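Side-chain contact in cycloalternan-forming enzyme (Listeria monocytogenes serovar 1/2a, PDB 5F7U), which belongs to glycoside hydrolase family 31 and binds glycans in several pockets spread over its barrel and accessory beta-domains: residues E274-A279 and G634-Y639. The protein carries 1 engineered substitution. Numbering follows the deposited sequence.
Sequences EYQDQA and GFTGDY. With GLC (alpha-D-glucopyranose), chain F; GLC (alpha-D-glucopyranose), chain B.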
loop_
_atom_site.group_PDB
_atom_site.type_symbol
_atom_site.label_atom_id
_atom_site.label_comp_id
_atom_site.label_asym_id
_atom_site.label_seq_id
_atom_site.Cartn_x
_atom_site.Cartn_y
_atom_site.Cartn_z
ATOM N N GLU A 274 2.169 -10.009 -14.389
ATOM C CA GLU A 274 3.295 -10.951 -14.206
ATOM C C GLU A 274 2.955 -11.935 -13.103
ATOM O O GLU A 274 2.829 -11.549 -11.949
ATOM C CB GLU A 274 4.612 -10.216 -13.857
ATOM C CG GLU A 274 5.840 -11.147 -13.768
ATOM C CD GLU A 274 6.197 -11.793 -15.112
ATOM O OE1 GLU A 274 5.818 -11.250 -16.168
ATOM O OE2 GLU A 274 6.839 -12.867 -15.118
ATOM N N TYR A 275 2.798 -13.199 -13.482
ATOM C CA TYR A 275 2.366 -14.243 -12.541
ATOM C C TYR A 275 3.542 -14.736 -11.690
ATOM O O TYR A 275 4.561 -15.164 -12.243
ATOM C CB TYR A 275 1.770 -15.363 -13.385
ATOM C CG TYR A 275 1.260 -16.575 -12.646
ATOM C CD1 TYR A 275 0.050 -16.533 -11.941
ATOM C CD2 TYR A 275 1.956 -17.787 -12.709
ATOM C CE1 TYR A 275 -0.432 -17.669 -11.277
ATOM C CE2 TYR A 275 1.484 -18.924 -12.062
ATOM C CZ TYR A 275 0.284 -18.856 -11.355
ATOM O OH TYR A 275 -0.181 -19.992 -10.695
ATOM N N GLN A 276 3.406 -14.653 -10.356
ATOM C CA GLN A 276 4.348 -15.263 -9.384
ATOM C C GLN A 276 5.751 -14.660 -9.222
ATOM O O GLN A 276 6.306 -14.708 -8.123
ATOM C CB GLN A 276 4.515 -16.775 -9.629
ATOM C CG GLN A 276 3.282 -17.622 -9.349
ATOM C CD GLN A 276 3.531 -19.131 -9.559
ATOM O OE1 GLN A 276 2.630 -19.949 -9.379
ATOM N NE2 GLN A 276 4.737 -19.495 -9.930
ATOM N N ASP A 277 6.351 -14.145 -10.290
ATOM C CA ASP A 277 7.745 -13.693 -10.176
ATOM C C ASP A 277 7.892 -12.170 -10.349
ATOM O O ASP A 277 8.826 -11.673 -10.995
ATOM C CB ASP A 277 8.675 -14.485 -11.117
ATOM C CG ASP A 277 8.358 -14.265 -12.583
ATOM O OD1 ASP A 277 7.304 -13.661 -12.880
ATOM O OD2 ASP A 277 9.171 -14.680 -13.449
ATOM N N GLN A 278 6.978 -11.434 -9.735
ATOM C CA GLN A 278 6.996 -9.983 -9.834
ATOM C C GLN A 278 8.292 -9.393 -9.276
ATOM O O GLN A 278 8.848 -8.476 -9.874
ATOM C CB GLN A 278 5.775 -9.382 -9.085
ATOM C CG GLN A 278 4.400 -9.886 -9.542
ATOM C CD GLN A 278 3.928 -11.139 -8.787
ATOM O OE1 GLN A 278 4.696 -11.777 -8.068
ATOM N NE2 GLN A 278 2.643 -11.479 -8.928
ATOM N N ALA A 279 8.772 -9.916 -8.143
ATOM C CA ALA A 279 9.994 -9.359 -7.518
ATOM C C ALA A 279 11.217 -9.559 -8.427
ATOM O O ALA A 279 12.015 -8.643 -8.636
ATOM C CB ALA A 279 10.244 -10.014 -6.161
ATOM N N GLY A 634 -0.137 -16.834 0.527
ATOM C CA GLY A 634 -0.019 -17.181 -0.915
ATOM C C GLY A 634 -1.216 -17.983 -1.389
ATOM O O GLY A 634 -1.808 -18.733 -0.609
ATOM N N PHE A 635 -1.586 -17.841 -2.664
ATOM C CA PHE A 635 -2.813 -18.505 -3.137
ATOM C C PHE A 635 -2.542 -19.782 -3.939
ATOM O O PHE A 635 -3.465 -20.534 -4.254
ATOM C CB PHE A 635 -3.753 -17.526 -3.864
ATOM C CG PHE A 635 -3.540 -17.405 -5.371
ATOM C CD1 PHE A 635 -2.256 -17.340 -5.959
ATOM C CD2 PHE A 635 -4.656 -17.291 -6.207
ATOM C CE1 PHE A 635 -2.121 -17.225 -7.353
ATOM C CE2 PHE A 635 -4.517 -17.145 -7.598
ATOM C CZ PHE A 635 -3.249 -17.121 -8.167
ATOM N N THR A 636 -1.273 -20.018 -4.257
ATOM C CA THR A 636 -0.897 -21.168 -5.089
ATOM C C THR A 636 0.481 -21.703 -4.699
ATOM O O THR A 636 1.134 -21.153 -3.830
ATOM C CB THR A 636 -0.964 -20.813 -6.599
ATOM O OG1 THR A 636 -0.979 -22.032 -7.366
ATOM C CG2 THR A 636 0.174 -19.901 -7.035
ATOM N N GLY A 637 0.895 -22.787 -5.358
ATOM C CA GLY A 637 2.104 -23.498 -4.999
ATOM C C GLY A 637 1.734 -24.560 -3.999
ATOM O O GLY A 637 0.547 -24.736 -3.674
ATOM N N ASP A 638 2.740 -25.243 -3.476
ATOM C CA ASP A 638 2.509 -26.249 -2.442
ATOM C C ASP A 638 1.858 -25.572 -1.236
ATOM O O ASP A 638 2.118 -24.383 -0.955
ATOM C CB ASP A 638 3.819 -26.934 -2.053
ATOM C CG ASP A 638 4.369 -27.844 -3.166
ATOM O OD1 ASP A 638 3.591 -28.341 -4.016
ATOM O OD2 ASP A 638 5.592 -28.078 -3.162
ATOM N N TYR A 639 0.993 -26.317 -0.550
ATOM C CA TYR A 639 0.187 -25.744 0.523
ATOM C C TYR A 639 1.121 -25.160 1.582
ATOM O O TYR A 639 2.164 -25.764 1.885
ATOM C CB TYR A 639 -0.740 -26.813 1.134
ATOM C CG TYR A 639 -1.850 -26.157 1.902
ATOM C CD1 TYR A 639 -2.994 -25.702 1.238
ATOM C CD2 TYR A 639 -1.725 -25.911 3.267
ATOM C CE1 TYR A 639 -3.996 -25.037 1.924
ATOM C CE2 TYR A 639 -2.734 -25.247 3.970
ATOM C CZ TYR A 639 -3.863 -24.821 3.291
ATOM O OH TYR A 639 -4.854 -24.150 3.973
HETATM C C1 GLC F . -3.231 -16.610 -15.199
HETATM C C2 GLC F . -3.798 -15.193 -15.341
HETATM C C3 GLC F . -4.111 -14.569 -13.974
HETATM C C4 GLC F . -5.099 -15.441 -13.188
HETATM C C5 GLC F . -4.491 -16.860 -13.099
HETATM C C6 GLC F . -5.405 -17.876 -12.430
HETATM O O1 GLC F . -1.898 -16.562 -14.671
HETATM O O2 GLC F . -2.850 -14.378 -16.031
HETATM O O3 GLC F . -4.606 -13.245 -14.161
HETATM O O4 GLC F . -5.307 -14.943 -11.845
HETATM O O5 GLC F . -4.071 -17.427 -14.361
HETATM O O6 GLC F . -4.821 -18.073 -11.145
HETATM C C1 GLC B . -6.488 -14.132 -11.631
HETATM C C2 GLC B . -6.481 -13.559 -10.197
HETATM C C3 GLC B . -6.721 -14.633 -9.117
HETATM C C4 GLC B . -7.989 -15.440 -9.438
HETATM C C5 GLC B . -8.039 -15.846 -10.918
HETATM C C6 GLC B . -9.348 -16.505 -11.323
HETATM O O2 GLC B . -5.313 -12.760 -9.985
HETATM O O3 GLC B . -6.867 -14.042 -7.813
HETATM O O4 GLC B . -8.044 -16.620 -8.616
HETATM O O5 GLC B . -7.771 -14.760 -11.829
HETATM O O6 GLC B . -9.151 -16.986 -12.667
#
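Tyr275 and Phe635 meet at the rims of their rings, CE1 of the tyrosine 4.2 Å from CZ of the phenylalanine, where a loop of the mutarotase-like domain reaches the (β/α)8 barrel of this family 31 protein. The barrel's share is the loop between strand 628-631 and helix 642-653. Both rings line a glycan pocket: CD1 of Tyr275 is 3.4 Å from O1 of the chain F glucose, and Phe635 presents its edge to O6 of the same sugar, CZ to O6 measuring 3.5 Å. Phe635 also touches the second glucose, chain B, with CE2 lying 3.7 Å from C3.

Beside the ring pair, the methyl CG2 of Thr636 faces two polar ends at once, 3.7 Å from OH of Tyr275 and 3.4 Å from OE1 of Gln276. These are van der Waals contacts. The extended Gln276 chain crosses that of Thr636 at about a right angle, and its own CG lies 3.5 Å above one face of the Tyr275 ring, offset toward the rim.

One acid side chain joins the two segments from outside: Glu663 is hydrogen-bonded to OH of Tyr275 through OE2 and to OG1 of Thr636 through OE1, and OE2 is also hydrogen-bonded to glucose. Thr636 has OG1 anti to its own N (chi1 -163°), which sends the hydroxyl to Glu663 and CG2 to Gln276. The tight turn at Gln276 is closed by Asp277 N donating to Tyr275 O at 2.8 Å.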